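Local coordinates for competence protein PILN (Thermus thermophilus, PDB 4BHQ), which probably helps assemble the inner-membrane platform that initiates type IV pilus biogenesis, its periplasmic domain pairing with a second copy of itself, at residues Q55-A58 / A59-Q63; R81-E85 / E86-R90. All coordinates share one frame; numbering follows the deposited sequence.

Contact 1: residues Q55-A58 / A59-Q63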
ATOM      1  N   GLN A  55      -4.633  -7.578   5.037  1.00 19.16           N
ATOM      2  CA  GLN A  55      -5.773  -7.515   4.059  1.00 21.04           C
ATOM      3  C   GLN A  55      -6.286  -6.071   3.883  1.00 19.72           C
ATOM      4  O   GLN A  55      -6.660  -5.673   2.778  1.00 20.76           O
ATOM      5  CB  GLN A  55      -6.953  -8.422   4.544  1.00 21.24           C
ATOM      6  CG  GLN A  55      -6.740  -9.943   4.168  1.00 24.07           C
ATOM      7  CD  GLN A  55      -5.465 -10.462   4.798  1.00 29.93           C
ATOM      8  OE1 GLN A  55      -5.223 -10.274   5.991  1.00 29.77           O
ATOM      9  NE2 GLN A  55      -4.619 -11.043   4.000  1.00 27.15           N
ATOM     10  N   TYR A  56      -6.345  -5.307   4.972  1.00 20.36           N
ATOM     11  CA  TYR A  56      -6.797  -3.913   4.892  1.00 18.89           C
ATOM     12  C   TYR A  56      -5.793  -3.106   4.079  1.00 19.50           C
ATOM     13  O   TYR A  56      -6.171  -2.278   3.257  1.00 19.01           O
ATOM     14  CB  TYR A  56      -6.993  -3.297   6.276  1.00 19.25           C
ATOM     15  CG  TYR A  56      -8.270  -3.761   7.007  1.00 21.50           C
ATOM     16  CD1 TYR A  56      -9.529  -3.305   6.612  1.00 24.37           C
ATOM     17  CD2 TYR A  56      -8.201  -4.636   8.093  1.00 21.92           C
ATOM     18  CE1 TYR A  56     -10.674  -3.647   7.267  1.00 22.62           C
ATOM     19  CE2 TYR A  56      -9.325  -5.003   8.789  1.00 23.03           C
ATOM     20  CZ  TYR A  56     -10.569  -4.525   8.353  1.00 27.67           C
ATOM     21  OH  TYR A  56     -11.677  -4.900   9.019  1.00 26.26           O
ATOM     22  N   LEU A  57      -4.496  -3.321   4.366  1.00 19.42           N
ATOM     23  CA  LEU A  57      -3.437  -2.666   3.565  1.00 17.89           C
ATOM     24  C   LEU A  57      -3.491  -3.106   2.104  1.00 17.62           C
ATOM     25  O   LEU A  57      -3.368  -2.237   1.182  1.00 19.97           O
ATOM     26  CB  LEU A  57      -2.070  -2.975   4.212  1.00 20.29           C
ATOM     27  CG  LEU A  57      -0.799  -2.430   3.550  1.00 24.76           C
ATOM     28  CD1 LEU A  57      -0.964  -0.909   3.351  1.00 22.55           C
ATOM     29  CD2 LEU A  57       0.448  -2.779   4.412  1.00 21.36           C
ATOM     30  N   ALA A  58      -3.642  -4.382   1.839  1.00 17.64           N
ATOM     31  CA  ALA A  58      -3.764  -4.778   0.383  1.00 19.31           C
ATOM     32  C   ALA A  58      -4.942  -4.040  -0.278  1.00 17.60           C
ATOM     33  O   ALA A  58      -4.818  -3.542  -1.372  1.00 15.93           O
ATOM     34  CB  ALA A  58      -3.970  -6.337   0.257  1.00 18.22           C
ATOM     35  N   ALA A  59      -6.099  -4.015   0.403  1.00 17.06           N
ATOM     36  CA  ALA A  59      -7.280  -3.376  -0.150  1.00 17.17           C
ATOM     37  C   ALA A  59      -7.039  -1.877  -0.385  1.00 17.43           C
ATOM     38  O   ALA A  59      -7.446  -1.336  -1.412  1.00 18.11           O
ATOM     39  CB  ALA A  59      -8.501  -3.529   0.839  1.00 18.07           C
ATOM     40  N   PHE A  60      -6.408  -1.219   0.575  1.00 17.98           N
ATOM     41  CA  PHE A  60      -6.073   0.231   0.421  1.00 18.53           C
ATOM     42  C   PHE A  60      -5.206   0.457  -0.787  1.00 18.87           C
ATOM     43  O   PHE A  60      -5.458   1.350  -1.625  1.00 17.69           O
ATOM     44  CB  PHE A  60      -5.314   0.725   1.698  1.00 18.38           C
ATOM     45  CG  PHE A  60      -4.692   2.105   1.513  1.00 21.80           C
ATOM     46  CD1 PHE A  60      -5.521   3.254   1.388  1.00 23.57           C
ATOM     47  CD2 PHE A  60      -3.319   2.247   1.341  1.00 20.21           C
ATOM     48  CE1 PHE A  60      -4.942   4.531   1.129  1.00 24.45           C
ATOM     49  CE2 PHE A  60      -2.760   3.495   1.103  1.00 22.37           C
ATOM     50  CZ  PHE A  60      -3.581   4.642   0.995  1.00 24.04           C
ATOM     51  N   ILE A  61      -4.154  -0.368  -0.936  1.00 17.66           N
ATOM     52  CA  ILE A  61      -3.271  -0.237  -2.090  1.00 16.46           C
ATOM     53  C   ILE A  61      -3.998  -0.484  -3.410  1.00 18.56           C
ATOM     54  O   ILE A  61      -3.807   0.258  -4.361  1.00 20.37           O
ATOM     55  CB  ILE A  61      -2.059  -1.171  -1.959  1.00 20.05           C
ATOM     56  CG1 ILE A  61      -1.199  -0.674  -0.710  1.00 15.75           C
ATOM     57  CG2 ILE A  61      -1.237  -1.101  -3.285  1.00 16.96           C
ATOM     58  CD1 ILE A  61      -0.071  -1.640  -0.303  1.00 20.34           C
ATOM     59  N   ASN A  62      -4.885  -1.481  -3.443  1.00 16.73           N
ATOM     60  CA  ASN A  62      -5.624  -1.755  -4.652  1.00 17.73           C
ATOM     61  C   ASN A  62      -6.599  -0.637  -5.001  1.00 19.19           C
ATOM     62  O   ASN A  62      -7.034  -0.533  -6.171  1.00 19.33           O
ATOM     63  CB  ASN A  62      -6.448  -3.066  -4.493  1.00 15.11           C
ATOM     64  CG  ASN A  62      -5.584  -4.301  -4.442  1.00 16.20           C
ATOM     65  OD1 ASN A  62      -4.396  -4.280  -4.828  1.00 15.72           O
ATOM     66  ND2 ASN A  62      -6.132  -5.365  -3.893  1.00 14.33           N
ATOM     67  N   GLN A  63      -6.993   0.173  -3.995  1.00 18.45           N
ATOM     68  CA  GLN A  63      -7.954   1.279  -4.264  1.00 19.53           C
ATOM     69  C   GLN A  63      -7.302   2.530  -4.894  1.00 21.67           C
ATOM     70  O   GLN A  63      -7.984   3.417  -5.459  1.00 20.56           O
ATOM     71  CB  GLN A  63      -8.694   1.613  -2.978  1.00 20.43           C
ATOM     72  CG  GLN A  63      -9.971   2.401  -3.188  1.00 22.33           C
ATOM     73  CD  GLN A  63     -11.029   1.608  -3.965  1.00 24.80           C
ATOM     74  OE1 GLN A  63     -11.004   0.367  -4.000  1.00 24.90           O
ATOM     75  NE2 GLN A  63     -11.966   2.322  -4.551  1.00 23.86           N
TER

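Contact 2: residues R81-E85 / E86-R90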
ATOM      1  N   ARG A  81       7.388  -6.637   8.337  1.00 25.34           N
ATOM      2  CA  ARG A  81       8.050  -6.947   9.595  1.00 27.53           C
ATOM      3  C   ARG A  81       9.426  -6.296   9.603  1.00 28.16           C
ATOM      4  O   ARG A  81      10.034  -6.134   8.562  1.00 26.90           O
ATOM      5  CB  ARG A  81       8.166  -8.461   9.843  1.00 26.20           C
ATOM      6  CG  ARG A  81       9.200  -9.149   8.944  1.00 26.77           C
ATOM      7  CD  ARG A  81       9.308 -10.655   9.287  1.00 30.61           C
ATOM      8  NE  ARG A  81      10.211 -11.338   8.391  1.00 32.63           N
ATOM      9  CZ  ARG A  81      11.417 -11.757   8.741  1.00 33.51           C
ATOM     10  NH1 ARG A  81      11.860 -11.595   9.999  1.00 37.10           N
ATOM     11  NH2 ARG A  81      12.177 -12.299   7.835  1.00 33.46           N
ATOM     12  N   ALA A  82       9.917  -5.961  10.794  1.00 32.75           N
ATOM     13  CA  ALA A  82      11.277  -5.366  10.900  1.00 30.98           C
ATOM     14  C   ALA A  82      12.279  -6.435  11.212  1.00 30.53           C
ATOM     15  O   ALA A  82      12.006  -7.356  11.946  1.00 34.57           O
ATOM     16  CB  ALA A  82      11.297  -4.209  11.937  1.00 36.28           C
ATOM     17  N   LEU A  83      13.449  -6.334  10.614  1.00 33.88           N
ATOM     18  CA  LEU A  83      14.495  -7.369  10.811  1.00 37.34           C
ATOM     19  C   LEU A  83      15.437  -6.971  11.959  1.00 41.26           C
ATOM     20  O   LEU A  83      15.926  -5.847  12.002  1.00 35.14           O
ATOM     21  CB  LEU A  83      15.307  -7.543   9.546  1.00 37.84           C
ATOM     22  CG  LEU A  83      14.835  -8.584   8.514  1.00 37.94           C
ATOM     23  CD1 LEU A  83      13.431  -8.352   8.030  1.00 33.69           C
ATOM     24  CD2 LEU A  83      15.824  -8.618   7.346  1.00 44.41           C
ATOM     25  N   SER A  84      15.662  -7.907  12.902  1.00 43.44           N
ATOM     26  CA  SER A  84      16.845  -7.823  13.787  1.00 42.45           C
ATOM     27  C   SER A  84      18.113  -7.616  12.968  1.00 44.26           C
ATOM     28  O   SER A  84      18.218  -7.984  11.760  1.00 42.37           O
ATOM     29  CB  SER A  84      16.983  -9.119  14.590  1.00 48.98           C
ATOM     30  OG  SER A  84      17.419 -10.166  13.746  1.00 51.21           O
ATOM     31  N   GLU A  85      19.094  -7.007  13.601  1.00 53.98           N
ATOM     32  CA  GLU A  85      20.398  -6.713  12.974  1.00 57.97           C
ATOM     33  C   GLU A  85      21.061  -8.013  12.507  1.00 48.35           C
ATOM     34  O   GLU A  85      21.661  -8.072  11.425  1.00 44.16           O
ATOM     35  CB  GLU A  85      21.292  -5.980  13.981  1.00 60.18           C
ATOM     36  CG  GLU A  85      20.647  -4.699  14.527  1.00 74.54           C
ATOM     37  CD  GLU A  85      19.411  -4.925  15.471  1.00 79.83           C
ATOM     38  OE1 GLU A  85      19.227  -6.057  16.009  1.00 73.15           O
ATOM     39  OE2 GLU A  85      18.613  -3.954  15.688  1.00 79.49           O
ATOM     40  N   GLU A  86      20.902  -9.050  13.324  1.00 53.71           N
ATOM     41  CA  GLU A  86      21.460 -10.379  13.060  1.00 54.52           C
ATOM     42  C   GLU A  86      20.852 -10.961  11.818  1.00 52.49           C
ATOM     43  O   GLU A  86      21.560 -11.506  10.970  1.00 54.99           O
ATOM     44  CB  GLU A  86      21.172 -11.331  14.224  1.00 55.39           C
ATOM     45  CG  GLU A  86      22.035 -11.110  15.459  1.00 61.17           C
ATOM     46  CD  GLU A  86      21.214 -10.992  16.726  1.00 65.79           C
ATOM     47  OE1 GLU A  86      20.036 -10.614  16.620  1.00 66.20           O
ATOM     48  OE2 GLU A  86      21.745 -11.233  17.833  1.00 73.74           O
ATOM     49  N   GLU A  87      19.526 -10.851  11.701  1.00 50.61           N
ATOM     50  CA  GLU A  87      18.873 -11.472  10.557  1.00 52.88           C
ATOM     51  C   GLU A  87      19.277 -10.716   9.285  1.00 46.70           C
ATOM     52  O   GLU A  87      19.620 -11.334   8.243  1.00 44.70           O
ATOM     53  CB  GLU A  87      17.367 -11.618  10.744  1.00 46.43           C
ATOM     54  CG  GLU A  87      16.702 -12.332   9.570  1.00 49.15           C
ATOM     55  CD  GLU A  87      15.193 -12.533   9.775  1.00 46.07           C
ATOM     56  OE1 GLU A  87      14.654 -12.021  10.766  1.00 46.38           O
ATOM     57  OE2 GLU A  87      14.547 -13.214   8.961  1.00 44.43           O
ATOM     58  N   ALA A  88      19.300  -9.389   9.388  1.00 39.08           N
ATOM     59  CA  ALA A  88      19.697  -8.588   8.224  1.00 40.23           C
ATOM     60  C   ALA A  88      21.110  -8.923   7.804  1.00 40.88           C
ATOM     61  O   ALA A  88      21.402  -9.065   6.604  1.00 41.74           O
ATOM     62  CB  ALA A  88      19.597  -7.101   8.570  1.00 46.41           C
ATOM     63  N   ALA A  89      22.012  -9.054   8.790  1.00 49.01           N
ATOM     64  CA  ALA A  89      23.395  -9.498   8.498  1.00 50.55           C
ATOM     65  C   ALA A  89      23.478 -10.897   7.810  1.00 47.15           C
ATOM     66  O   ALA A  89      24.107 -11.040   6.775  1.00 52.46           O
ATOM     67  CB  ALA A  89      24.218  -9.461   9.770  1.00 50.38           C
ATOM     68  N   ARG A  90      22.777 -11.897   8.347  1.00 43.75           N
ATOM     69  CA  ARG A  90      22.697 -13.214   7.700  1.00 40.72           C
ATOM     70  C   ARG A  90      22.097 -13.195   6.310  1.00 42.18           C
ATOM     71  O   ARG A  90      22.597 -13.898   5.403  1.00 47.51           O
ATOM     72  CB  ARG A  90      21.875 -14.191   8.545  1.00 48.88           C
ATOM     73  CG  ARG A  90      22.506 -14.618   9.855  1.00 52.35           C
ATOM     74  CD  ARG A  90      21.840 -15.874  10.460  1.00 50.54           C
ATOM     75  NE  ARG A  90      20.398 -15.732  10.726  1.00 48.18           N
ATOM     76  CZ  ARG A  90      19.878 -15.077  11.766  1.00 55.35           C
ATOM     77  NH1 ARG A  90      20.667 -14.488  12.676  1.00 56.81           N
ATOM     78  NH2 ARG A  90      18.558 -15.001  11.901  1.00 55.47           N
TER

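Contact 1: residues Q55-A58 / A59-Q63
Two turns of the alpha-helix 53-63 make up this contact, in which Leu57 and Ile61 meet one turn apart on the same flank. CD1 of Leu57 lies 3.8 Å from CD1 of Ile61, and the two branched chains run at a slant to each other. With CG opposite the backbone N (chi1 179°), Leu57 holds this methyl out from the helix, slightly toward the next turn. Ile61 reaches back along the helix toward Leu57: its CG1 sits beside its own N (chi1 -65°) and closes to 3.3 Å from the carbonyl O of Leu57. The ring of Phe60 stands further off, its CD2 4.4 Å from CD1 of Leu57, which approaches it obliquely.

Regular i to i+4 bonding identifies the alpha-helical backbone. Ala59 N, Phe60 N and Ile61 N donate to the oxygens of Gln55, Tyr56 and Leu57, and Asn62 N reaches O of Ala58 at 2.9 Å. The straightest of the four is Ile61 N to Leu57 O, with an N-H...O angle of 169°.

Within the dimerization domain this helix lies between its own sheet and the second subunit. Ala58 and Asn62 meet strand 73-82, Ala58 resting on Leu75 and Asn62 giving ND2 to the backbone O of Leu75, so its amide is tied to the sheet of its own chain. Phe60 meets the second subunit, stacking on Phe106 of that chain and also meeting its Phe125, while Leu57 touches both sides, Val78 of its own strand 73-82 and Leu57 of the second subunit.

Contact 2: residues R81-E85 / E86-R90
Arg81 takes hold of Glu87 end-on with two nitrogens, a bidentate salt bridge in which NH1 lies 2.9 Å from OE1 and NH2 2.8 Å from OE2 of the glutamate. Both oxygens stay close to the guanidinium plane, but the carboxylate is turned 37° against it. OE1 is met on its syn side but 27° out of the carboxylate plane, and OE2 from further above it, 41° out. The two chains come from opposite directions, each drawn out: Arg81 is extended from CG to NE, and Glu87, its CG trans to N, runs straight beyond.

Leu83 lies next to this pair. Its CD1 covers one guanidinium face of Arg81, over the centre, and its CD2 packs 4.2 Å from CB of Ala88. Such apolar cover and the paired bonds probably restrict the rotation of the arginine head, with Glu105 as a second acidic partner of NH2.

The backbone under Glu87 is set by a helix N-cap. Ser84, directly before helix 85-93, accepts from Glu87 N through OG at 3.0 Å, and its carbonyl O receives Ala88 N, also at 3.0 Å, in the first turn. Ala89 N continues the pattern to O of Glu85 at 2.8 Å.

The backbone of Arg81 also pairs with that of Glu105, and Leu83 makes backbone hydrogen bonding with Arg103. The contact thus bridges the end of strand 73-82 and the start of helix 85-93, beside strand 102-112.

Overall arrangement
Strand 73-82 relates the two contacts: the helix of contact 1 packs on its side chains, and contact 2 begins at its final residues, where the chain turns into helix 85-93. Their centres are 26 Å apart and their nearest atoms about 9 Å, so they do not touch and have no side-chain interaction with each other. Contact 1 is the more buried; seven of its residues come within reach of the second subunit against two of contact 2, among them Ala82, which packs on Trp53 of that subunit. A magnesium ion is bound about 10 Å from the side chain of Gln55, too far for Gln55 to be a ligand. Both contacts lie in the dimerization domain.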